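Local coordinates for A-type flavoprotein (Giardia intestinalis, PDB 2Q9U) that scavenges oxygen, probably by passing electrons from FMN in its flavodoxin-like domain to a diiron centre in its beta-lactamase-like domain, at residues V221-I226 / D237-A242; K257-V262 / V397-R402; V81-N84 / H90-S93; T299-H304 / A327-Y332. One frame throughout, in Å; residues are numbered along the deposited sequence.

Contact 1 (V221-I226 / D237-A242); sequences VEIKYI and DAMGLA
M239 makes every direct contact that the helical segment D237-A242 offers to V221-I226, and it does so with apolar atoms and sulfur alone. The apolar part begins at M239 CG, which lies 3.7 Å from I226 CD1. The inner methylene I226 CG1 also meets the thioether, 4.0 Å from M239 SD. On I223 the branch methyl does the touching, CG2 standing 4.1 Å from M239 SD. Both isoleucines start toward the helix and meet the methionine chain at a slant.

The second kind of interaction is thioether against backbone. CG of M239 is anti to its own N (chi1 -177°) and the next torsion is also extended, so the side chain leaves the helix as a straight arm and reaches the main chain just ahead of strand 225-228. A bend at chi3 (57°) then brings the terminal methyl up to the oxygens of two consecutive residues: M239 CE is 3.5 Å from I223 O and equally far from K224 O. SD itself lies 3.6 Å from K224 O.

This join belongs to the beta-lactamase-like part of the chain. Strand 225-228 pairs antiparallel with 234-235, which leads directly into helix 236-250, and the turn between the two strands holds the iron ligand H230. The contact thus folds the start of the helix back against the entry of that hairpin.

No hydrogen bond crosses between the segments; the backbone bonds of the first one go to strands 166-170 and 234-235 and to K165 just before the former. They run from K224 and Y225 to K165, from Y225 to L167 and from I226 to W234. W234 also packs on I226, M239 and A242.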
loop_
_atom_site.group_PDB
_atom_site.type_symbol
_atom_site.label_atom_id
_atom_site.label_comp_id
_atom_site.label_asym_id
_atom_site.label_seq_id
_atom_site.Cartn_x
_atom_site.Cartn_y
_atom_site.Cartn_z
ATOM N N VAL A 221 -12.916 43.221 10.580
ATOM C CA VAL A 221 -12.011 43.925 9.678
ATOM C C VAL A 221 -12.299 43.511 8.243
ATOM O O VAL A 221 -12.834 42.421 8.003
ATOM C CB VAL A 221 -10.518 43.640 10.036
ATOM C CG1 VAL A 221 -10.151 44.281 11.376
ATOM C CG2 VAL A 221 -10.197 42.114 10.047
ATOM N N GLU A 222 -11.946 44.369 7.296
ATOM C CA GLU A 222 -12.113 44.050 5.890
ATOM C C GLU A 222 -10.997 43.100 5.419
ATOM O O GLU A 222 -9.815 43.383 5.602
ATOM C CB GLU A 222 -12.084 45.340 5.043
ATOM C CG GLU A 222 -12.267 45.094 3.550
ATOM C CD GLU A 222 -12.133 46.353 2.703
ATOM O OE1 GLU A 222 -12.073 47.464 3.268
ATOM O OE2 GLU A 222 -12.071 46.230 1.463
ATOM N N ILE A 223 -11.382 42.002 4.782
ATOM C CA ILE A 223 -10.408 41.059 4.209
ATOM C C ILE A 223 -10.635 40.898 2.692
ATOM O O ILE A 223 -11.713 40.448 2.274
ATOM C CB ILE A 223 -10.535 39.691 4.942
ATOM C CG1 ILE A 223 -10.154 39.854 6.435
ATOM C CG2 ILE A 223 -9.662 38.626 4.255
ATOM C CD1 ILE A 223 -10.713 38.772 7.370
ATOM N N LYS A 224 -9.650 41.259 1.864
ATOM C CA LYS A 224 -9.739 41.000 0.416
ATOM C C LYS A 224 -9.037 39.704 0.043
ATOM O O LYS A 224 -9.346 39.135 -0.988
ATOM C CB LYS A 224 -9.085 42.114 -0.430
ATOM C CG LYS A 224 -9.747 43.495 -0.287
ATOM C CD LYS A 224 -9.553 44.376 -1.542
ATOM C CE LYS A 224 -8.142 44.337 -2.093
ATOM N NZ LYS A 224 -7.713 45.605 -2.831
ATOM N N TYR A 225 -8.054 39.287 0.847
ATOM C CA TYR A 225 -7.240 38.101 0.538
ATOM C C TYR A 225 -7.002 37.245 1.765
ATOM O O TYR A 225 -6.638 37.771 2.832
ATOM C CB TYR A 225 -5.849 38.527 0.004
ATOM C CG TYR A 225 -5.919 39.418 -1.224
ATOM C CD1 TYR A 225 -6.325 38.891 -2.447
ATOM C CD2 TYR A 225 -5.626 40.798 -1.147
ATOM C CE1 TYR A 225 -6.406 39.698 -3.599
ATOM C CE2 TYR A 225 -5.682 41.633 -2.315
ATOM C CZ TYR A 225 -6.084 41.060 -3.526
ATOM O OH TYR A 225 -6.162 41.823 -4.670
ATOM N N ILE A 226 -7.181 35.926 1.629
ATOM C CA ILE A 226 -6.764 35.030 2.702
ATOM C C ILE A 226 -5.637 34.144 2.184
ATOM O O ILE A 226 -5.847 33.286 1.300
ATOM C CB ILE A 226 -7.925 34.171 3.256
ATOM C CG1 ILE A 226 -9.063 35.065 3.776
ATOM C CG2 ILE A 226 -7.408 33.267 4.383
ATOM C CD1 ILE A 226 -10.369 34.257 4.081
ATOM N N ASP A 237 -15.059 35.760 -5.023
ATOM C CA ASP A 237 -16.140 34.843 -4.756
ATOM C C ASP A 237 -15.724 33.565 -4.049
ATOM O O ASP A 237 -16.422 33.121 -3.164
ATOM C CB ASP A 237 -16.955 34.486 -5.997
ATOM C CG ASP A 237 -17.611 35.692 -6.656
ATOM O OD1 ASP A 237 -17.943 36.638 -5.982
ATOM O OD2 ASP A 237 -17.786 35.656 -7.839
ATOM N N ALA A 238 -14.629 32.949 -4.502
ATOM C CA ALA A 238 -14.218 31.693 -3.885
ATOM C C ALA A 238 -13.921 31.878 -2.400
ATOM O O ALA A 238 -14.213 31.004 -1.585
ATOM C CB ALA A 238 -13.006 31.119 -4.603
ATOM N N MET A 239 -13.341 33.023 -2.058
ATOM C CA MET A 239 -13.122 33.383 -0.662
ATOM C C MET A 239 -14.424 33.418 0.155
ATOM O O MET A 239 -14.456 32.951 1.301
ATOM C CB MET A 239 -12.377 34.723 -0.575
ATOM C CG MET A 239 -12.033 35.146 0.879
ATOM S SD MET A 239 -11.249 36.778 0.921
ATOM C CE MET A 239 -12.444 37.854 0.110
ATOM N N GLY A 240 -15.487 33.947 -0.458
ATOM C CA GLY A 240 -16.842 33.963 0.147
ATOM C C GLY A 240 -17.361 32.573 0.484
ATOM O O GLY A 240 -17.908 32.342 1.568
ATOM N N LEU A 241 -17.155 31.630 -0.434
ATOM C CA LEU A 241 -17.525 30.224 -0.234
ATOM C C LEU A 241 -16.787 29.573 0.946
ATOM O O LEU A 241 -17.373 28.826 1.748
ATOM C CB LEU A 241 -17.222 29.427 -1.521
ATOM C CG LEU A 241 -18.018 29.787 -2.786
ATOM C CD1 LEU A 241 -17.677 28.810 -3.935
ATOM C CD2 LEU A 241 -19.532 29.791 -2.498
ATOM N N ALA A 242 -15.482 29.825 1.010
ATOM C CA ALA A 242 -14.656 29.246 2.044
ATOM C C ALA A 242 -15.136 29.744 3.421
ATOM O O ALA A 242 -15.323 28.953 4.350
ATOM C CB ALA A 242 -13.219 29.623 1.809
#

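Contact 2 (K257-V262 / V397-R402); sequences KKVTVV and VDLGKR
V259 meets the helical segment V397-R402 through both of its methyls. CG1 lies 3.7 Å from L399 CD2, the shortest approach between the two segments, and CG2 sits 4.0 Å from G400 CA. With CG1 anti to the backbone N (chi1 179°), it is this methyl that faces L399, while CG2 faces G400. The second methyl rests on the alpha carbon of the glycine, and V259 CA and G400 CA are 6.5 Å apart. L399 in turn has CG anti to its N (chi1 -175°), which carries the isobutyl group out from the helix to the valine.

One shell further out, L399 also packs on A310 and A312 of strand 310-314, while V259 touches A281 of helix 269-283. Strand 258-263 therefore lies under two helices, 269-283 and the C-terminal 386-409, which share one face of the parallel sheet. The sheet order 2-1-3-4-5 is that of the flavodoxin fold. K258 and T260 start away from helix 386-409.

Beyond L399 the helix carries a salt bridge one turn long, with R402 NE 2.9 Å from D398 OD2. The carboxylate oxygen lies in the guanidinium plane at its edge and is met on its syn side, but tilted 28° out of the carboxylate plane. R402 makes a cation-pi contact with Y373, whose side chain also touches D398 and L399.

The D398-R402 pair thus stays on the helix flank, K258 turns away to D307, and no hydrogen bond joins the two segments: what holds strand to helix is apolar packing of buried groups.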
loop_
_atom_site.group_PDB
_atom_site.type_symbol
_atom_site.label_atom_id
_atom_site.label_comp_id
_atom_site.label_asym_id
_atom_site.label_seq_id
_atom_site.Cartn_x
_atom_site.Cartn_y
_atom_site.Cartn_z
ATOM N N LYS A 257 -28.204 16.084 3.475
ATOM C CA LYS A 257 -29.145 14.977 3.486
ATOM C C LYS A 257 -28.333 13.780 2.964
ATOM O O LYS A 257 -28.318 13.491 1.761
ATOM C CB LYS A 257 -30.342 15.274 2.571
ATOM C CG LYS A 257 -31.249 16.415 3.062
ATOM C CD LYS A 257 -32.448 16.577 2.109
ATOM C CE LYS A 257 -33.228 17.864 2.370
ATOM N NZ LYS A 257 -34.333 18.065 1.366
ATOM N N LYS A 258 -27.604 13.153 3.882
ATOM C CA LYS A 258 -26.525 12.221 3.514
ATOM C C LYS A 258 -26.369 11.235 4.668
ATOM O O LYS A 258 -26.363 11.629 5.845
ATOM C CB LYS A 258 -25.206 12.988 3.243
ATOM C CG LYS A 258 -23.936 12.064 3.030
ATOM C CD LYS A 258 -22.708 12.936 2.813
ATOM C CE LYS A 258 -21.397 12.122 2.822
ATOM N NZ LYS A 258 -20.292 13.108 2.446
ATOM N N VAL A 259 -26.288 9.958 4.305
ATOM C CA VAL A 259 -26.015 8.890 5.240
ATOM C C VAL A 259 -24.685 8.233 4.841
ATOM O O VAL A 259 -24.484 7.924 3.665
ATOM C CB VAL A 259 -27.139 7.838 5.215
ATOM C CG1 VAL A 259 -26.815 6.670 6.209
ATOM C CG2 VAL A 259 -28.466 8.491 5.590
ATOM N N THR A 260 -23.780 8.084 5.804
ATOM C CA THR A 260 -22.526 7.304 5.585
ATOM C C THR A 260 -22.495 6.037 6.444
ATOM O O THR A 260 -22.754 6.117 7.654
ATOM C CB THR A 260 -21.274 8.147 5.886
ATOM O OG1 THR A 260 -21.268 9.291 5.026
ATOM C CG2 THR A 260 -19.946 7.318 5.659
ATOM N N VAL A 261 -22.161 4.886 5.829
ATOM C CA VAL A 261 -21.978 3.641 6.573
ATOM C C VAL A 261 -20.473 3.316 6.605
ATOM O O VAL A 261 -19.812 3.348 5.570
ATOM C CB VAL A 261 -22.759 2.464 5.963
ATOM C CG1 VAL A 261 -22.551 1.200 6.814
ATOM C CG2 VAL A 261 -24.246 2.817 5.908
ATOM N N VAL A 262 -19.933 3.108 7.796
ATOM C CA VAL A 262 -18.513 2.807 7.960
ATOM C C VAL A 262 -18.427 1.386 8.525
ATOM O O VAL A 262 -19.076 1.072 9.532
ATOM C CB VAL A 262 -17.823 3.799 8.935
ATOM C CG1 VAL A 262 -16.331 3.440 9.139
ATOM C CG2 VAL A 262 -17.955 5.253 8.408
ATOM N N VAL A 397 -34.207 3.093 5.552
ATOM C CA VAL A 397 -35.235 4.084 5.263
ATOM C C VAL A 397 -35.353 4.999 6.477
ATOM O O VAL A 397 -35.342 6.228 6.333
ATOM C CB VAL A 397 -36.625 3.445 4.931
ATOM C CG1 VAL A 397 -37.705 4.562 4.689
ATOM C CG2 VAL A 397 -36.545 2.566 3.709
ATOM N N ASP A 398 -35.449 4.396 7.668
ATOM C CA ASP A 398 -35.650 5.119 8.919
ATOM C C ASP A 398 -34.431 5.997 9.222
ATOM O O ASP A 398 -34.562 7.127 9.708
ATOM C CB ASP A 398 -35.890 4.131 10.084
ATOM C CG ASP A 398 -35.911 4.827 11.472
ATOM O OD1 ASP A 398 -36.880 5.552 11.793
ATOM O OD2 ASP A 398 -34.975 4.651 12.259
ATOM N N LEU A 399 -33.242 5.461 8.948
ATOM C CA LEU A 399 -32.020 6.227 9.164
ATOM C C LEU A 399 -31.940 7.451 8.260
ATOM O O LEU A 399 -31.486 8.528 8.700
ATOM C CB LEU A 399 -30.783 5.332 8.985
ATOM C CG LEU A 399 -29.398 5.926 9.292
ATOM C CD1 LEU A 399 -29.287 6.427 10.730
ATOM C CD2 LEU A 399 -28.324 4.860 9.027
ATOM N N GLY A 400 -32.351 7.273 7.002
ATOM C CA GLY A 400 -32.414 8.346 6.008
ATOM C C GLY A 400 -33.391 9.444 6.435
ATOM O O GLY A 400 -33.077 10.646 6.373
ATOM N N LYS A 401 -34.596 9.035 6.828
ATOM C CA LYS A 401 -35.575 9.972 7.423
ATOM C C LYS A 401 -35.007 10.726 8.620
ATOM O O LYS A 401 -35.241 11.924 8.731
ATOM C CB LYS A 401 -36.884 9.287 7.843
ATOM C CG LYS A 401 -37.724 8.792 6.657
ATOM C CD LYS A 401 -38.859 7.918 7.160
ATOM C CE LYS A 401 -39.714 7.390 6.012
ATOM N NZ LYS A 401 -40.665 6.316 6.518
ATOM N N ARG A 402 -34.311 10.025 9.526
ATOM C CA ARG A 402 -33.652 10.678 10.660
ATOM C C ARG A 402 -32.534 11.636 10.260
ATOM O O ARG A 402 -32.352 12.658 10.909
ATOM C CB ARG A 402 -33.122 9.656 11.657
ATOM C CG ARG A 402 -34.221 8.934 12.447
ATOM C CD ARG A 402 -33.616 7.727 13.177
ATOM N NE ARG A 402 -34.613 6.952 13.929
ATOM C CZ ARG A 402 -35.096 7.305 15.118
ATOM N NH1 ARG A 402 -34.697 8.428 15.688
ATOM N NH2 ARG A 402 -35.999 6.535 15.724
#

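Contact 3 (V81-N84 / H90-S93); sequences VVMN and HASS. With FEO (mu-oxo-diiron), chain G.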
loop_
_atom_site.group_PDB
_atom_site.type_symbol
_atom_site.label_atom_id
_atom_site.label_comp_id
_atom_site.label_asym_id
_atom_site.label_seq_id
_atom_site.Cartn_x
_atom_site.Cartn_y
_atom_site.Cartn_z
ATOM N N VAL A 81 10.741 38.020 10.879
ATOM C CA VAL A 81 10.131 36.723 10.516
ATOM C C VAL A 81 8.986 36.509 11.492
ATOM O O VAL A 81 9.195 36.347 12.704
ATOM C CB VAL A 81 11.122 35.560 10.587
ATOM C CG1 VAL A 81 10.440 34.252 10.135
ATOM C CG2 VAL A 81 12.351 35.852 9.729
ATOM N N VAL A 82 7.778 36.547 10.950
ATOM C CA VAL A 82 6.571 36.386 11.718
ATOM C C VAL A 82 6.174 34.912 11.727
ATOM O O VAL A 82 5.983 34.304 10.667
ATOM C CB VAL A 82 5.412 37.208 11.121
ATOM C CG1 VAL A 82 4.097 36.893 11.822
ATOM C CG2 VAL A 82 5.721 38.736 11.124
ATOM N N MET A 83 5.985 34.375 12.929
ATOM C CA MET A 83 5.610 32.971 13.133
ATOM C C MET A 83 4.221 32.858 13.746
ATOM O O MET A 83 3.986 33.339 14.839
ATOM C CB MET A 83 6.666 32.265 14.021
ATOM C CG MET A 83 8.063 32.149 13.374
ATOM S SD MET A 83 8.119 31.281 11.788
ATOM C CE MET A 83 7.730 29.601 12.282
ATOM N N ASN A 84 3.289 32.239 13.010
ATOM C CA ASN A 84 1.894 32.178 13.416
ATOM C C ASN A 84 1.621 30.959 14.270
ATOM O O ASN A 84 0.567 30.879 14.901
ATOM C CB ASN A 84 1.004 32.086 12.161
ATOM C CG ASN A 84 0.916 33.395 11.411
ATOM O OD1 ASN A 84 1.228 33.469 10.205
ATOM N ND2 ASN A 84 0.494 34.430 12.103
ATOM N N HIS A 90 5.362 24.246 9.577
ATOM C CA HIS A 90 5.631 25.662 9.273
ATOM C C HIS A 90 6.827 26.219 10.009
ATOM O O HIS A 90 7.048 27.427 9.985
ATOM C CB HIS A 90 4.416 26.501 9.677
ATOM C CG HIS A 90 3.147 25.898 9.202
ATOM N ND1 HIS A 90 2.794 25.911 7.876
ATOM C CD2 HIS A 90 2.204 25.168 9.843
ATOM C CE1 HIS A 90 1.672 25.230 7.716
ATOM N NE2 HIS A 90 1.289 24.777 8.898
ATOM N N ALA A 91 7.575 25.376 10.705
ATOM C CA ALA A 91 8.549 25.928 11.652
ATOM C C ALA A 91 9.881 25.202 11.750
ATOM O O ALA A 91 10.866 25.803 12.176
ATOM C CB ALA A 91 7.896 26.082 13.076
ATOM N N SER A 92 9.927 23.918 11.375
ATOM C CA SER A 92 11.076 23.113 11.779
ATOM C C SER A 92 12.393 23.462 11.079
ATOM O O SER A 92 13.479 23.139 11.608
ATOM C CB SER A 92 10.789 21.614 11.705
ATOM O OG SER A 92 10.460 21.210 10.393
ATOM N N SER A 93 12.313 24.148 9.933
ATOM C CA SER A 93 13.546 24.690 9.299
ATOM C C SER A 93 14.266 25.681 10.225
ATOM O O SER A 93 15.450 25.951 10.050
ATOM C CB SER A 93 13.226 25.373 7.972
ATOM O OG SER A 93 12.861 24.441 6.963
HETATM FE FE1 FEO G . -0.015 23.024 9.152
HETATM FE FE2 FEO G . -0.878 22.880 12.495
HETATM O O FEO G . 0.457 22.944 10.936
#
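The metal-binding loop of the metallo-beta-lactamase fold, with its H-x-E-x-D-H sequence from H85 to H90, is touched here by M83, which follows V82 of strand 80-82. The methionine methyl is the probe: M83 CE lies 3.2 Å from H90 O and 3.6 Å from A91 CB. The side chain starts out to one side of the loop, but successive bends at chi2 (-58°) and chi3 (-68°) curl the methyl round onto it. L116 of helix 110-120 packs on both M83 and A91, so that helix covers the methionine-alanine pair.

H90 faces two ways. Its carbonyl meets the methionine, while the imidazole reaches the metal site, with H90 NE2 2.2 Å from FE1 of the diiron group. The bridging oxygen lies at the ring edge, near its plane, and 2.9 Å from NE2. D89, D171 and H230 bind the same iron, and the H230 ring meets that of H90 at about 60°. No hydrogen bond spans the two segments; V81, V82 and M83 instead use their backbones to pair with neighbouring strands. A loop that leaves a strand end and delivers histidine and carboxylate ligands to a two-metal site is the hallmark of the metallo-beta-lactamase fold.

Contact 4 (T299-H304 / A327-Y332); sequences TKVALH and AAALNY
T299 approaches Y332 with its backbone first, N lying 4.4 Å from ring atom CE2 at an oblique slant. Its hydroxyl works through a water: T299 OG1 is 2.7 Å from the water oxygen. The same water donates to Y332 OH at 2.9 Å, bridging the two helices. Neither hydroxyl depends on it alone, since T299 OG1 is also bonded to H34 N and Y332 OH to N202 OD1. N202 further holds T299 O through ND2, and so links both helices.

V301 comes next and points at the second helix, its CG1 4.3 Å from A329 CB. A302 adds the methyl that meets the tyrosine, CB standing 3.8 Å from Y332 CE2, again obliquely to the ring. With CG anti to the backbone N (chi1 -164°), the ring of Y332 extends across to the first helix, passing A302 and bringing its hydroxyl near T299.

The two short helical segments run 9.8 Å apart at closest approach and cross at -50°, with the small residues A302 and A329 among those at the interface. Y332, N331, A328 and A327 also lie against the second subunit, where P324 of that subunit packs on Y332. Helix 298-306 is backed by helix 189-204 through N202 and E198, while V301 rests on L291 of strand 287-292, so the pair covers one face of the flavodoxin-like sheet.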
loop_
_atom_site.group_PDB
_atom_site.type_symbol
_atom_site.label_atom_id
_atom_site.label_comp_id
_atom_site.label_asym_id
_atom_site.label_seq_id
_atom_site.Cartn_x
_atom_site.Cartn_y
_atom_site.Cartn_z
ATOM N N THR A 299 -9.003 9.152 7.306
ATOM C CA THR A 299 -9.116 10.514 6.763
ATOM C C THR A 299 -10.441 10.707 5.987
ATOM O O THR A 299 -11.124 11.738 6.104
ATOM C CB THR A 299 -7.905 10.860 5.855
ATOM O OG1 THR A 299 -6.694 10.525 6.556
ATOM C CG2 THR A 299 -7.906 12.364 5.480
ATOM N N LYS A 300 -10.783 9.698 5.199
ATOM C CA LYS A 300 -12.034 9.692 4.449
ATOM C C LYS A 300 -13.249 9.468 5.374
ATOM O O LYS A 300 -14.333 10.029 5.155
ATOM C CB LYS A 300 -11.916 8.657 3.319
ATOM C CG LYS A 300 -10.871 9.181 2.286
ATOM C CD LYS A 300 -10.489 8.215 1.189
ATOM C CE LYS A 300 -9.354 8.838 0.346
ATOM N NZ LYS A 300 -8.039 8.975 1.103
ATOM N N VAL A 301 -13.062 8.657 6.406
ATOM C CA VAL A 301 -14.124 8.478 7.414
ATOM C C VAL A 301 -14.492 9.863 8.012
ATOM O O VAL A 301 -15.686 10.226 8.139
ATOM C CB VAL A 301 -13.693 7.447 8.505
ATOM C CG1 VAL A 301 -14.691 7.392 9.664
ATOM C CG2 VAL A 301 -13.522 6.021 7.884
ATOM N N ALA A 302 -13.469 10.624 8.381
ATOM C CA ALA A 302 -13.673 11.978 8.938
ATOM C C ALA A 302 -14.350 12.862 7.903
ATOM O O ALA A 302 -15.343 13.509 8.198
ATOM C CB ALA A 302 -12.345 12.592 9.423
ATOM N N LEU A 303 -13.839 12.860 6.676
ATOM C CA LEU A 303 -14.464 13.636 5.600
ATOM C C LEU A 303 -15.987 13.414 5.475
ATOM O O LEU A 303 -16.777 14.378 5.385
ATOM C CB LEU A 303 -13.790 13.293 4.272
ATOM C CG LEU A 303 -14.391 13.852 2.968
ATOM C CD1 LEU A 303 -14.356 15.417 2.970
ATOM C CD2 LEU A 303 -13.682 13.290 1.749
ATOM N N HIS A 304 -16.399 12.152 5.443
ATOM C CA HIS A 304 -17.781 11.833 5.156
ATOM C C HIS A 304 -18.704 11.977 6.343
ATOM O O HIS A 304 -19.810 12.467 6.192
ATOM C CB HIS A 304 -17.916 10.473 4.426
ATOM C CG HIS A 304 -17.423 10.541 3.016
ATOM N ND1 HIS A 304 -18.078 11.266 2.045
ATOM C CD2 HIS A 304 -16.317 10.031 2.423
ATOM C CE1 HIS A 304 -17.423 11.167 0.899
ATOM N NE2 HIS A 304 -16.343 10.435 1.108
ATOM N N ALA A 327 -12.606 -0.036 15.464
ATOM C CA ALA A 327 -12.123 0.636 16.713
ATOM C C ALA A 327 -11.272 1.884 16.379
ATOM O O ALA A 327 -11.396 2.948 17.021
ATOM C CB ALA A 327 -11.320 -0.348 17.599
ATOM N N ALA A 328 -10.435 1.772 15.361
ATOM C CA ALA A 328 -9.609 2.936 14.988
ATOM C C ALA A 328 -10.503 4.053 14.457
ATOM O O ALA A 328 -10.365 5.224 14.863
ATOM C CB ALA A 328 -8.534 2.539 13.970
ATOM N N ALA A 329 -11.457 3.686 13.588
ATOM C CA ALA A 329 -12.335 4.690 12.954
ATOM C C ALA A 329 -13.166 5.387 14.025
ATOM O O ALA A 329 -13.302 6.609 14.007
ATOM C CB ALA A 329 -13.227 4.063 11.901
ATOM N N LEU A 330 -13.660 4.615 14.994
ATOM C CA LEU A 330 -14.408 5.206 16.099
ATOM C C LEU A 330 -13.574 6.098 17.013
ATOM O O LEU A 330 -14.033 7.180 17.381
ATOM C CB LEU A 330 -15.154 4.128 16.899
ATOM C CG LEU A 330 -16.395 3.541 16.210
ATOM C CD1 LEU A 330 -16.779 2.249 16.928
ATOM C CD2 LEU A 330 -17.594 4.510 16.258
ATOM N N ASN A 331 -12.365 5.659 17.384
ATOM C CA ASN A 331 -11.408 6.512 18.117
ATOM C C ASN A 331 -11.241 7.871 17.420
ATOM O O ASN A 331 -11.324 8.946 18.050
ATOM C CB ASN A 331 -10.047 5.795 18.250
ATOM C CG ASN A 331 -8.894 6.748 18.675
ATOM O OD1 ASN A 331 -8.494 7.631 17.914
ATOM N ND2 ASN A 331 -8.341 6.529 19.860
ATOM N N TYR A 332 -11.016 7.815 16.108
ATOM C CA TYR A 332 -10.700 9.010 15.344
ATOM C C TYR A 332 -11.908 9.946 15.335
ATOM O O TYR A 332 -11.775 11.151 15.621
ATOM C CB TYR A 332 -10.323 8.640 13.903
ATOM C CG TYR A 332 -9.622 9.753 13.177
ATOM C CD1 TYR A 332 -8.526 10.419 13.753
ATOM C CD2 TYR A 332 -10.036 10.148 11.924
ATOM C CE1 TYR A 332 -7.865 11.455 13.043
ATOM C CE2 TYR A 332 -9.371 11.147 11.212
ATOM C CZ TYR A 332 -8.285 11.795 11.776
ATOM O OH TYR A 332 -7.627 12.812 11.063
HETATM O O HOH W 1 -6.323 10.999 9.140
#

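How the contacts relate
Contacts 2 and 4 both belong to the flavodoxin-like domain and share strand 258-263: contact 2 packs a helix on one face, while on the other K258 NZ reaches H304 ND1 (2.9 Å, a probable hydrogen bond) and V262 packs on V301 and A329 of contact 4. Contact 4 is nested within the loop that contact 2 closes, their centres about 17 Å apart. Contacts 1 and 3 lie in the beta-lactamase-like part, their centres about 24 Å apart. Contact 1 is the surface one; the other three are buried. Methionine methyls against backbone carbonyls mark contacts 1 and 3, contact 2 is purely aliphatic between its segments, and contact 4 adds a water bridge beside a subunit interface.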